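Nicotinate phosphoribosyltransferase (Porphyromonas gingivalis, PDB 2IM5) probably catalyses the ATP-assisted synthesis of nicotinate ribonucleotide from nicotinate and phosphoribosyl diphosphate, a step of NAD(+) biosynthesis. Local coordinates at residues Y19-F25 with D235-Y240; Y230-E234 with F261-H265; L154-A160 with Q311-Q317. Numbering follows the deposited sequence.

Contact 1: residues Y19-F25 with D235-Y240; sequences YAYAKLF and DWINVY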
loop_
_atom_site.group_PDB
_atom_site.type_symbol
_atom_site.label_atom_id
_atom_site.label_comp_id
_atom_site.label_asym_id
_atom_site.label_seq_id
_atom_site.Cartn_x
_atom_site.Cartn_y
_atom_site.Cartn_z
ATOM N N TYR A 19 7.510 11.749 1.184
ATOM C CA TYR A 19 7.864 13.004 1.848
ATOM C C TYR A 19 8.528 12.705 3.183
ATOM O O TYR A 19 9.474 13.385 3.580
ATOM C CB TYR A 19 6.639 13.898 2.069
ATOM C CG TYR A 19 6.954 15.088 2.950
ATOM C CD1 TYR A 19 7.977 15.970 2.618
ATOM C CD2 TYR A 19 6.285 15.283 4.160
ATOM C CE1 TYR A 19 8.341 17.008 3.471
ATOM C CE2 TYR A 19 6.640 16.322 5.022
ATOM C CZ TYR A 19 7.669 17.175 4.673
ATOM O OH TYR A 19 8.034 18.185 5.528
ATOM N N ALA A 20 8.041 11.683 3.878
ATOM C CA ALA A 20 8.645 11.314 5.154
ATOM C C ALA A 20 10.129 10.992 4.931
ATOM O O ALA A 20 10.976 11.403 5.727
ATOM C CB ALA A 20 7.924 10.120 5.768
ATOM N N TYR A 21 10.446 10.259 3.861
ATOM C CA TYR A 21 11.853 9.938 3.571
ATOM C C TYR A 21 12.619 11.215 3.191
ATOM O O TYR A 21 13.741 11.445 3.646
ATOM C CB TYR A 21 11.991 8.962 2.396
ATOM C CG TYR A 21 11.506 7.552 2.631
ATOM C CD1 TYR A 21 11.876 6.840 3.769
ATOM C CD2 TYR A 21 10.731 6.903 1.671
ATOM C CE1 TYR A 21 11.489 5.506 3.943
ATOM C CE2 TYR A 21 10.337 5.575 1.830
ATOM C CZ TYR A 21 10.718 4.881 2.964
ATOM O OH TYR A 21 10.342 3.566 3.101
ATOM N N ALA A 22 12.001 12.035 2.345
ATOM C CA ALA A 22 12.621 13.270 1.881
ATOM C C ALA A 22 12.958 14.219 3.028
ATOM O O ALA A 22 13.960 14.942 2.979
ATOM C CB ALA A 22 11.710 13.962 0.881
ATOM N N LYS A 23 12.128 14.219 4.064
ATOM C CA LYS A 23 12.369 15.097 5.197
ATOM C C LYS A 23 13.386 14.549 6.178
ATOM O O LYS A 23 14.365 15.217 6.508
ATOM C CB LYS A 23 11.079 15.368 5.972
ATOM C CG LYS A 23 11.325 16.245 7.206
ATOM C CD LYS A 23 10.114 16.391 8.101
ATOM C CE LYS A 23 10.421 17.379 9.233
ATOM N NZ LYS A 23 9.318 17.470 10.226
ATOM N N LEU A 24 13.153 13.323 6.639
ATOM C CA LEU A 24 14.022 12.714 7.633
ATOM C C LEU A 24 15.185 11.856 7.153
ATOM O O LEU A 24 16.187 11.748 7.862
ATOM C CB LEU A 24 13.176 11.904 8.617
ATOM C CG LEU A 24 12.077 12.665 9.376
ATOM C CD1 LEU A 24 11.271 11.653 10.221
ATOM C CD2 LEU A 24 12.707 13.743 10.290
ATOM N N PHE A 25 15.076 11.258 5.970
ATOM C CA PHE A 25 16.143 10.396 5.453
ATOM C C PHE A 25 16.481 10.684 3.989
ATOM O O PHE A 25 16.519 9.769 3.160
ATOM C CB PHE A 25 15.715 8.934 5.594
ATOM C CG PHE A 25 15.270 8.573 6.978
ATOM C CD1 PHE A 25 16.193 8.477 8.018
ATOM C CD2 PHE A 25 13.922 8.384 7.257
ATOM C CE1 PHE A 25 15.772 8.206 9.331
ATOM C CE2 PHE A 25 13.490 8.110 8.560
ATOM C CZ PHE A 25 14.418 8.022 9.600
ATOM N N ASP A 235 8.743 9.048 14.298
ATOM C CA ASP A 235 9.152 9.765 13.098
ATOM C C ASP A 235 7.941 10.168 12.264
ATOM O O ASP A 235 7.919 11.247 11.675
ATOM C CB ASP A 235 10.124 8.915 12.262
ATOM C CG ASP A 235 11.504 8.809 12.908
ATOM O OD1 ASP A 235 11.765 9.558 13.874
ATOM O OD2 ASP A 235 12.335 7.992 12.455
ATOM N N TRP A 236 6.925 9.307 12.220
ATOM C CA TRP A 236 5.723 9.621 11.455
ATOM C C TRP A 236 5.032 10.845 12.067
ATOM O O TRP A 236 4.508 11.712 11.354
ATOM C CB TRP A 236 4.774 8.420 11.450
ATOM C CG TRP A 236 3.639 8.546 10.475
ATOM C CD1 TRP A 236 2.345 8.848 10.763
ATOM C CD2 TRP A 236 3.698 8.348 9.054
ATOM N NE1 TRP A 236 1.586 8.850 9.613
ATOM C CE2 TRP A 236 2.392 8.544 8.550
ATOM C CE3 TRP A 236 4.728 8.023 8.159
ATOM C CZ2 TRP A 236 2.086 8.425 7.192
ATOM C CZ3 TRP A 236 4.423 7.902 6.805
ATOM C CH2 TRP A 236 3.113 8.102 6.334
ATOM N N ILE A 237 5.034 10.910 13.391
ATOM C CA ILE A 237 4.428 12.029 14.099
ATOM C C ILE A 237 5.239 13.298 13.838
ATOM O O ILE A 237 4.679 14.389 13.672
ATOM C CB ILE A 237 4.381 11.757 15.614
ATOM C CG1 ILE A 237 3.408 10.608 15.892
ATOM C CG2 ILE A 237 3.971 13.023 16.369
ATOM C CD1 ILE A 237 3.536 10.030 17.284
ATOM N N ASN A 238 6.561 13.159 13.798
ATOM C CA ASN A 238 7.412 14.314 13.522
ATOM C C ASN A 238 7.070 14.875 12.150
ATOM O O ASN A 238 7.031 16.087 11.953
ATOM C CB ASN A 238 8.889 13.914 13.552
ATOM C CG ASN A 238 9.817 15.040 13.090
ATOM O OD1 ASN A 238 9.926 15.336 11.893
ATOM N ND2 ASN A 238 10.485 15.679 14.046
ATOM N N VAL A 239 6.807 13.987 11.201
ATOM C CA VAL A 239 6.493 14.422 9.855
ATOM C C VAL A 239 5.079 14.977 9.687
ATOM O O VAL A 239 4.896 16.035 9.086
ATOM C CB VAL A 239 6.693 13.257 8.844
ATOM C CG1 VAL A 239 6.303 13.699 7.433
ATOM C CG2 VAL A 239 8.148 12.778 8.876
ATOM N N TYR A 240 4.084 14.287 10.235
ATOM C CA TYR A 240 2.704 14.706 10.035
ATOM C C TYR A 240 1.941 15.292 11.207
ATOM O O TYR A 240 0.758 15.592 11.083
ATOM C CB TYR A 240 1.925 13.540 9.406
ATOM C CG TYR A 240 2.421 13.238 8.005
ATOM C CD1 TYR A 240 2.269 14.170 6.982
ATOM C CD2 TYR A 240 3.105 12.055 7.718
ATOM C CE1 TYR A 240 2.785 13.939 5.716
ATOM C CE2 TYR A 240 3.625 11.817 6.449
ATOM C CZ TYR A 240 3.459 12.767 5.457
ATOM O OH TYR A 240 3.958 12.558 4.199
HETATM O O HOH W 1 6.911 17.985 8.825
#

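Contact 2: residues Y230-E234 with F261-H265; sequences YVAME and FSKKH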
loop_
_atom_site.group_PDB
_atom_site.type_symbol
_atom_site.label_atom_id
_atom_site.label_comp_id
_atom_site.label_asym_id
_atom_site.label_seq_id
_atom_site.Cartn_x
_atom_site.Cartn_y
_atom_site.Cartn_z
ATOM N N TYR A 230 8.367 1.602 17.510
ATOM C CA TYR A 230 8.363 2.847 18.280
ATOM C C TYR A 230 8.946 4.047 17.527
ATOM O O TYR A 230 8.308 5.094 17.425
ATOM C CB TYR A 230 9.125 2.666 19.595
ATOM C CG TYR A 230 9.056 3.889 20.479
ATOM C CD1 TYR A 230 7.962 4.110 21.321
ATOM C CD2 TYR A 230 10.062 4.855 20.433
ATOM C CE1 TYR A 230 7.876 5.266 22.098
ATOM C CE2 TYR A 230 9.987 6.011 21.198
ATOM C CZ TYR A 230 8.895 6.212 22.028
ATOM O OH TYR A 230 8.836 7.357 22.786
ATOM N N VAL A 231 10.163 3.900 17.007
ATOM C CA VAL A 231 10.797 4.998 16.278
ATOM C C VAL A 231 10.056 5.329 14.976
ATOM O O VAL A 231 10.007 6.491 14.558
ATOM C CB VAL A 231 12.262 4.677 15.963
ATOM C CG1 VAL A 231 12.935 5.889 15.324
ATOM C CG2 VAL A 231 12.988 4.305 17.244
ATOM N N ALA A 232 9.486 4.315 14.332
ATOM C CA ALA A 232 8.734 4.551 13.105
ATOM C C ALA A 232 7.531 5.460 13.412
ATOM O O ALA A 232 7.250 6.400 12.670
ATOM C CB ALA A 232 8.258 3.227 12.509
ATOM N N MET A 233 6.833 5.183 14.511
ATOM C CA MET A 233 5.682 5.999 14.897
ATOM C C MET A 233 6.119 7.421 15.299
ATOM O O MET A 233 5.478 8.397 14.915
ATOM C CB MET A 233 4.903 5.342 16.053
ATOM C CG MET A 233 4.072 4.110 15.656
ATOM S SD MET A 233 3.039 3.450 17.009
ATOM C CE MET A 233 1.541 3.709 16.403
ATOM N N GLU A 234 7.201 7.534 16.071
ATOM C CA GLU A 234 7.691 8.847 16.489
ATOM C C GLU A 234 8.094 9.681 15.275
ATOM O O GLU A 234 7.818 10.880 15.225
ATOM C CB GLU A 234 8.889 8.712 17.437
ATOM C CG GLU A 234 8.520 8.280 18.846
ATOM C CD GLU A 234 7.899 9.415 19.656
ATOM O OE1 GLU A 234 8.658 10.268 20.164
ATOM O OE2 GLU A 234 6.658 9.462 19.777
ATOM N N PHE A 261 3.426 -1.378 22.533
ATOM C CA PHE A 261 2.587 -0.223 22.210
ATOM C C PHE A 261 2.509 0.693 23.431
ATOM O O PHE A 261 1.968 0.314 24.462
ATOM C CB PHE A 261 1.193 -0.720 21.810
ATOM C CG PHE A 261 0.372 0.278 21.045
ATOM C CD1 PHE A 261 0.975 1.291 20.316
ATOM C CD2 PHE A 261 -1.015 0.148 20.992
ATOM C CE1 PHE A 261 0.216 2.160 19.540
ATOM C CE2 PHE A 261 -1.782 1.011 20.218
ATOM C CZ PHE A 261 -1.167 2.018 19.489
ATOM N N SER A 262 3.055 1.896 23.315
ATOM C CA SER A 262 3.054 2.824 24.441
ATOM C C SER A 262 1.721 3.539 24.603
ATOM O O SER A 262 0.983 3.728 23.640
ATOM C CB SER A 262 4.163 3.866 24.276
ATOM O OG SER A 262 3.801 4.837 23.303
ATOM N N LYS A 263 1.421 3.939 25.830
ATOM C CA LYS A 263 0.180 4.644 26.122
ATOM C C LYS A 263 0.066 5.915 25.280
ATOM O O LYS A 263 -1.005 6.238 24.772
ATOM C CB LYS A 263 0.119 5.007 27.607
ATOM C CG LYS A 263 -1.206 5.613 28.033
ATOM C CD LYS A 263 -1.254 5.848 29.533
ATOM C CE LYS A 263 -2.560 6.526 29.941
ATOM N NZ LYS A 263 -3.759 5.685 29.655
ATOM N N LYS A 264 1.177 6.633 25.144
ATOM C CA LYS A 264 1.209 7.866 24.364
ATOM C C LYS A 264 0.755 7.648 22.920
ATOM O O LYS A 264 -0.096 8.380 22.401
ATOM C CB LYS A 264 2.621 8.445 24.375
ATOM C CG LYS A 264 2.767 9.729 23.598
ATOM C CD LYS A 264 4.182 10.301 23.733
ATOM C CE LYS A 264 5.233 9.356 23.179
ATOM N NZ LYS A 264 6.611 9.899 23.392
ATOM N N HIS A 265 1.329 6.641 22.270
ATOM C CA HIS A 265 0.970 6.334 20.896
ATOM C C HIS A 265 -0.448 5.774 20.791
ATOM O O HIS A 265 -1.182 6.096 19.857
ATOM C CB HIS A 265 1.987 5.358 20.306
ATOM C CG HIS A 265 3.327 5.978 20.063
ATOM N ND1 HIS A 265 4.476 5.237 19.907
ATOM C CD2 HIS A 265 3.699 7.277 19.958
ATOM C CE1 HIS A 265 5.501 6.052 19.720
ATOM N NE2 HIS A 265 5.054 7.296 19.747
#

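Contact 3: residues L154-A160 with Q311-Q317; sequences LMREHRA and QRAIEIQ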
loop_
_atom_site.group_PDB
_atom_site.type_symbol
_atom_site.label_atom_id
_atom_site.label_comp_id
_atom_site.label_asym_id
_atom_site.label_seq_id
_atom_site.Cartn_x
_atom_site.Cartn_y
_atom_site.Cartn_z
ATOM N N LEU A 154 -24.673 -2.809 -1.863
ATOM C CA LEU A 154 -24.546 -3.630 -0.667
ATOM C C LEU A 154 -23.819 -2.880 0.453
ATOM O O LEU A 154 -24.287 -2.851 1.595
ATOM C CB LEU A 154 -23.787 -4.919 -0.993
ATOM C CG LEU A 154 -23.623 -5.917 0.160
ATOM C CD1 LEU A 154 -24.975 -6.526 0.523
ATOM C CD2 LEU A 154 -22.654 -7.013 -0.251
ATOM N N MET A 155 -22.674 -2.280 0.129
ATOM C CA MET A 155 -21.904 -1.539 1.125
ATOM C C MET A 155 -22.740 -0.374 1.660
ATOM O O MET A 155 -22.721 -0.085 2.859
ATOM C CB MET A 155 -20.600 -1.004 0.513
ATOM C CG MET A 155 -19.601 -2.079 0.050
ATOM S SD MET A 155 -18.912 -3.128 1.382
ATOM C CE MET A 155 -17.626 -2.121 1.947
ATOM N N ARG A 156 -23.469 0.288 0.762
ATOM C CA ARG A 156 -24.317 1.421 1.134
ATOM C C ARG A 156 -25.383 0.968 2.127
ATOM O O ARG A 156 -25.566 1.572 3.180
ATOM C CB ARG A 156 -24.995 2.003 -0.112
ATOM C CG ARG A 156 -25.840 3.243 0.142
ATOM C CD ARG A 156 -26.562 3.650 -1.132
ATOM N NE ARG A 156 -27.530 2.631 -1.536
ATOM C CZ ARG A 156 -27.925 2.414 -2.788
ATOM N NH1 ARG A 156 -27.438 3.140 -3.790
ATOM N NH2 ARG A 156 -28.808 1.461 -3.039
ATOM N N GLU A 157 -26.072 -0.112 1.780
ATOM C CA GLU A 157 -27.131 -0.671 2.610
ATOM C C GLU A 157 -26.643 -1.009 4.011
ATOM O O GLU A 157 -27.311 -0.691 4.996
ATOM C CB GLU A 157 -27.699 -1.928 1.948
ATOM C CG GLU A 157 -28.780 -2.633 2.750
ATOM C CD GLU A 157 -29.063 -4.047 2.243
ATOM O OE1 GLU A 157 -29.345 -4.204 1.031
ATOM O OE2 GLU A 157 -29.006 -4.999 3.058
ATOM N N HIS A 158 -25.488 -1.664 4.107
ATOM C CA HIS A 158 -24.940 -2.031 5.416
ATOM C C HIS A 158 -24.097 -0.927 6.054
ATOM O O HIS A 158 -23.530 -1.122 7.129
ATOM C CB HIS A 158 -24.102 -3.311 5.317
ATOM C CG HIS A 158 -24.904 -4.541 5.025
ATOM N ND1 HIS A 158 -25.457 -4.795 3.787
ATOM C CD2 HIS A 158 -25.263 -5.578 5.817
ATOM C CE1 HIS A 158 -26.120 -5.934 3.830
ATOM N NE2 HIS A 158 -26.018 -6.430 5.051
ATOM N N ARG A 159 -24.015 0.226 5.395
ATOM C CA ARG A 159 -23.237 1.348 5.916
ATOM C C ARG A 159 -21.818 0.914 6.260
ATOM O O ARG A 159 -21.296 1.238 7.325
ATOM C CB ARG A 159 -23.919 1.921 7.156
ATOM C CG ARG A 159 -25.289 2.501 6.872
ATOM C CD ARG A 159 -26.011 2.862 8.153
ATOM N NE ARG A 159 -27.324 3.442 7.879
ATOM C CZ ARG A 159 -27.518 4.641 7.339
ATOM N NH1 ARG A 159 -26.481 5.403 7.012
ATOM N NH2 ARG A 159 -28.752 5.078 7.119
ATOM N N ALA A 160 -21.204 0.168 5.351
ATOM C CA ALA A 160 -19.846 -0.309 5.546
ATOM C C ALA A 160 -18.861 0.678 4.925
ATOM O O ALA A 160 -18.683 0.700 3.702
ATOM C CB ALA A 160 -19.683 -1.691 4.915
ATOM N N GLN A 311 -18.799 -8.812 1.164
ATOM C CA GLN A 311 -19.441 -9.701 2.120
ATOM C C GLN A 311 -18.576 -9.972 3.343
ATOM O O GLN A 311 -19.073 -10.000 4.464
ATOM C CB GLN A 311 -19.817 -11.023 1.449
ATOM C CG GLN A 311 -20.607 -11.964 2.354
ATOM C CD GLN A 311 -21.803 -11.282 3.020
ATOM O OE1 GLN A 311 -22.624 -10.638 2.353
ATOM N NE2 GLN A 311 -21.907 -11.427 4.342
ATOM N N ARG A 312 -17.283 -10.184 3.132
ATOM C CA ARG A 312 -16.383 -10.431 4.246
ATOM C C ARG A 312 -16.297 -9.185 5.134
ATOM O O ARG A 312 -16.157 -9.286 6.354
ATOM C CB ARG A 312 -14.990 -10.799 3.737
ATOM C CG ARG A 312 -14.002 -11.095 4.847
ATOM C CD ARG A 312 -14.252 -12.453 5.480
ATOM N NE ARG A 312 -13.903 -13.543 4.566
ATOM C CZ ARG A 312 -13.957 -14.839 4.879
ATOM N NH1 ARG A 312 -14.350 -15.227 6.091
ATOM N NH2 ARG A 312 -13.610 -15.755 3.979
ATOM N N ALA A 313 -16.379 -8.011 4.517
ATOM C CA ALA A 313 -16.325 -6.760 5.263
ATOM C C ALA A 313 -17.533 -6.681 6.196
ATOM O O ALA A 313 -17.419 -6.269 7.357
ATOM C CB ALA A 313 -16.318 -5.570 4.305
ATOM N N ILE A 314 -18.690 -7.086 5.681
ATOM C CA ILE A 314 -19.921 -7.068 6.463
ATOM C C ILE A 314 -19.807 -8.006 7.668
ATOM O O ILE A 314 -20.285 -7.689 8.754
ATOM C CB ILE A 314 -21.134 -7.468 5.584
ATOM C CG1 ILE A 314 -21.404 -6.360 4.559
ATOM C CG2 ILE A 314 -22.373 -7.699 6.454
ATOM C CD1 ILE A 314 -22.422 -6.721 3.506
ATOM N N GLU A 315 -19.163 -9.153 7.476
ATOM C CA GLU A 315 -18.978 -10.115 8.562
ATOM C C GLU A 315 -18.081 -9.535 9.658
ATOM O O GLU A 315 -18.399 -9.631 10.843
ATOM C CB GLU A 315 -18.358 -11.408 8.024
ATOM C CG GLU A 315 -19.289 -12.247 7.166
ATOM C CD GLU A 315 -18.535 -13.233 6.287
ATOM O OE1 GLU A 315 -17.546 -13.827 6.771
ATOM O OE2 GLU A 315 -18.933 -13.419 5.113
ATOM N N ILE A 316 -16.959 -8.935 9.262
ATOM C CA ILE A 316 -16.039 -8.333 10.225
ATOM C C ILE A 316 -16.752 -7.201 10.956
ATOM O O ILE A 316 -16.551 -6.985 12.149
ATOM C CB ILE A 316 -14.782 -7.761 9.520
ATOM C CG1 ILE A 316 -13.963 -8.904 8.912
ATOM C CG2 ILE A 316 -13.927 -6.974 10.516
ATOM C CD1 ILE A 316 -12.772 -8.441 8.081
ATOM N N GLN A 317 -17.592 -6.487 10.221
ATOM C CA GLN A 317 -18.353 -5.377 10.766
ATOM C C GLN A 317 -19.193 -5.861 11.958
ATOM O O GLN A 317 -19.322 -5.161 12.962
ATOM C CB GLN A 317 -19.221 -4.790 9.645
ATOM C CG GLN A 317 -19.953 -3.502 9.969
ATOM C CD GLN A 317 -20.510 -2.841 8.717
ATOM O OE1 GLN A 317 -20.769 -3.508 7.708
ATOM N NE2 GLN A 317 -20.704 -1.529 8.775
#

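Contact 1: residues Y19-F25 with D235-Y240
Val239 is the knob at the centre of this helix-helix contact, its side chain seated in a hole formed by Tyr19, Ala20, Lys23 and Leu24. Val239 CG1 lies 3.6 Å from Tyr19 CE2, while Val239 CG2 touches Leu24 CD1 at 3.6 Å and Ala20 CB at 4.1 Å. The small side chain of Ala20 lets the backbones approach, its CA being 6.0 Å from that of Val239; the short helical segments cross almost at right angles (91°) with their axes 10.0 Å apart. Beside this centre, the Tyr240 hydroxyl meets the edge of the Tyr19 ring (OH to Tyr19 CD2, 3.6 Å) and is hydrogen-bonded to the backbone oxygen of Thr16. At the solvent-facing edge the extended Lys23 reaches the last turn of the other helix: its NZ donates to Asn238 OD1 at 2.8 Å and weakly to Asn238 O at 3.2 Å. A water accepts from Lys23 NZ (2.8 Å) and donates to Val239 O (2.8 Å), extending the polar edge. The contact joins helix 12-24, from the N-terminal domain, to helix 228-240 of the barrel region, and helix 213-223 flanks both: its Trp215 touches Ala20 and Asp235 and packs edge-to-face with Trp236.

Contact 2: residues Y230-E234 with F261-H265
A histidine-carboxylate hydrogen bond, set beside an N-capped helix start, organises this contact within the barrel region of the enzyme. His265 NE2 donates to Glu234 OE2 at 2.7 Å with a nearly straight N-H...O angle of 168°, and the carboxylate oxygen lies close to the plane of the imidazole, as expected for a ring N-H pointing at its acceptor. The same oxygen also faces Lys264, forming a long salt bridge of 3.6 Å from Glu234 OE2 to Lys264 NZ; the lysine additionally makes a weak hydrogen bond from NZ to Tyr230 OH at 3.4 Å. Thus the successive residues Lys264 and His265 bring an ammonium and an imidazole N-H to one glutamate at the outer side of the contact.

The imidazole also packs against the opposing helix: Met233 CB makes a CH-pi contact over one face, 4.0 Å from the ring centroid, and the Tyr230 ring meets it obliquely, with centroids 4.9 Å apart and planes at 37°. Farther in, Met233 CE packs on Phe261 CE1 at 3.7 Å, part of a Met-aromatic contact. Ser262 occupies the N-cap: its OG accepts from His265 N at 3.2 Å, fixing the first turn from which Lys264 and His265 project toward the partner helix. The contact brings the beginning of helix 263-268 against helix 228-240, whose Val231 and Ala232 pack on helix 213-223, while Phe261 reaches back to Phe257 of helix 254-260.

Contact 3: residues L154-A160 with Q311-Q317
The carboxamide of Gln317 provides the hydrogen bonds that cross this contact, and it spends them on the turn around His158 and Arg159. Its NE2 donates to Arg159 O at 3.2 Å and, weakly and at a poorer angle, to His158 O at 3.3 Å, so a single amide group serves two successive carbonyls, those of His158 and Arg159. Gln317 OE1 rests 3.5 Å from Ala160 CB.

The turn is also satisfied from within. Arg159 takes a positive phi in a Schellman motif, in which Ala160 N bonds to Met155 O (2.9 Å) and Arg159 N to Arg156 O (3.0 Å). Leu154 O accepts twice, from His158 N at 3.0 Å and from His158 ND1 at 3.2 Å. This second bond ties the imidazole back to its own helix and leaves one ring face to Ile314, whose CD1 stands 3.6 Å from the His158 centroid, only 9° off the normal, as a CH-pi contact. The same methyl packs on Leu154 CG at 3.6 Å. Deeper, Met155 CE approaches Ala313 CB at 4.4 Å, and both side chains extend to strand 325-330, on Ile330 and Phe328 respectively.

Helix 310-320 precedes strand 325-330, which lies parallel and next to strand 162-164; the arrangement is that of adjoining outer helices of an alpha/beta barrel, here packed where the chain enters its first barrel strand.

In the fold
From the N terminus, helix 12-24 supplies the first half of contact 1, which closes only after the chain has passed through the antiparallel sheet strands 29-36, 95-99 and 105-110 and reached helix 228-240. On the way, residues 154-160 open contact 3, whose loop closes at helix 310-320, so contacts 1 and 3 cross. Contact 2 forms a short loop from helix 228-240 to helix 263-268; it crosses contact 1 and is nested inside contact 3. Contacts 1 and 2 touch where Ile237 CD1 meets His265 CD2 at 3.8 Å; contact 1 ties the N-terminal helix 12-24 to helix 228-240, and contact 2 ties that helix to helix 263-268. Contact 3 is separate, its centre about 35 Å from that of contact 1.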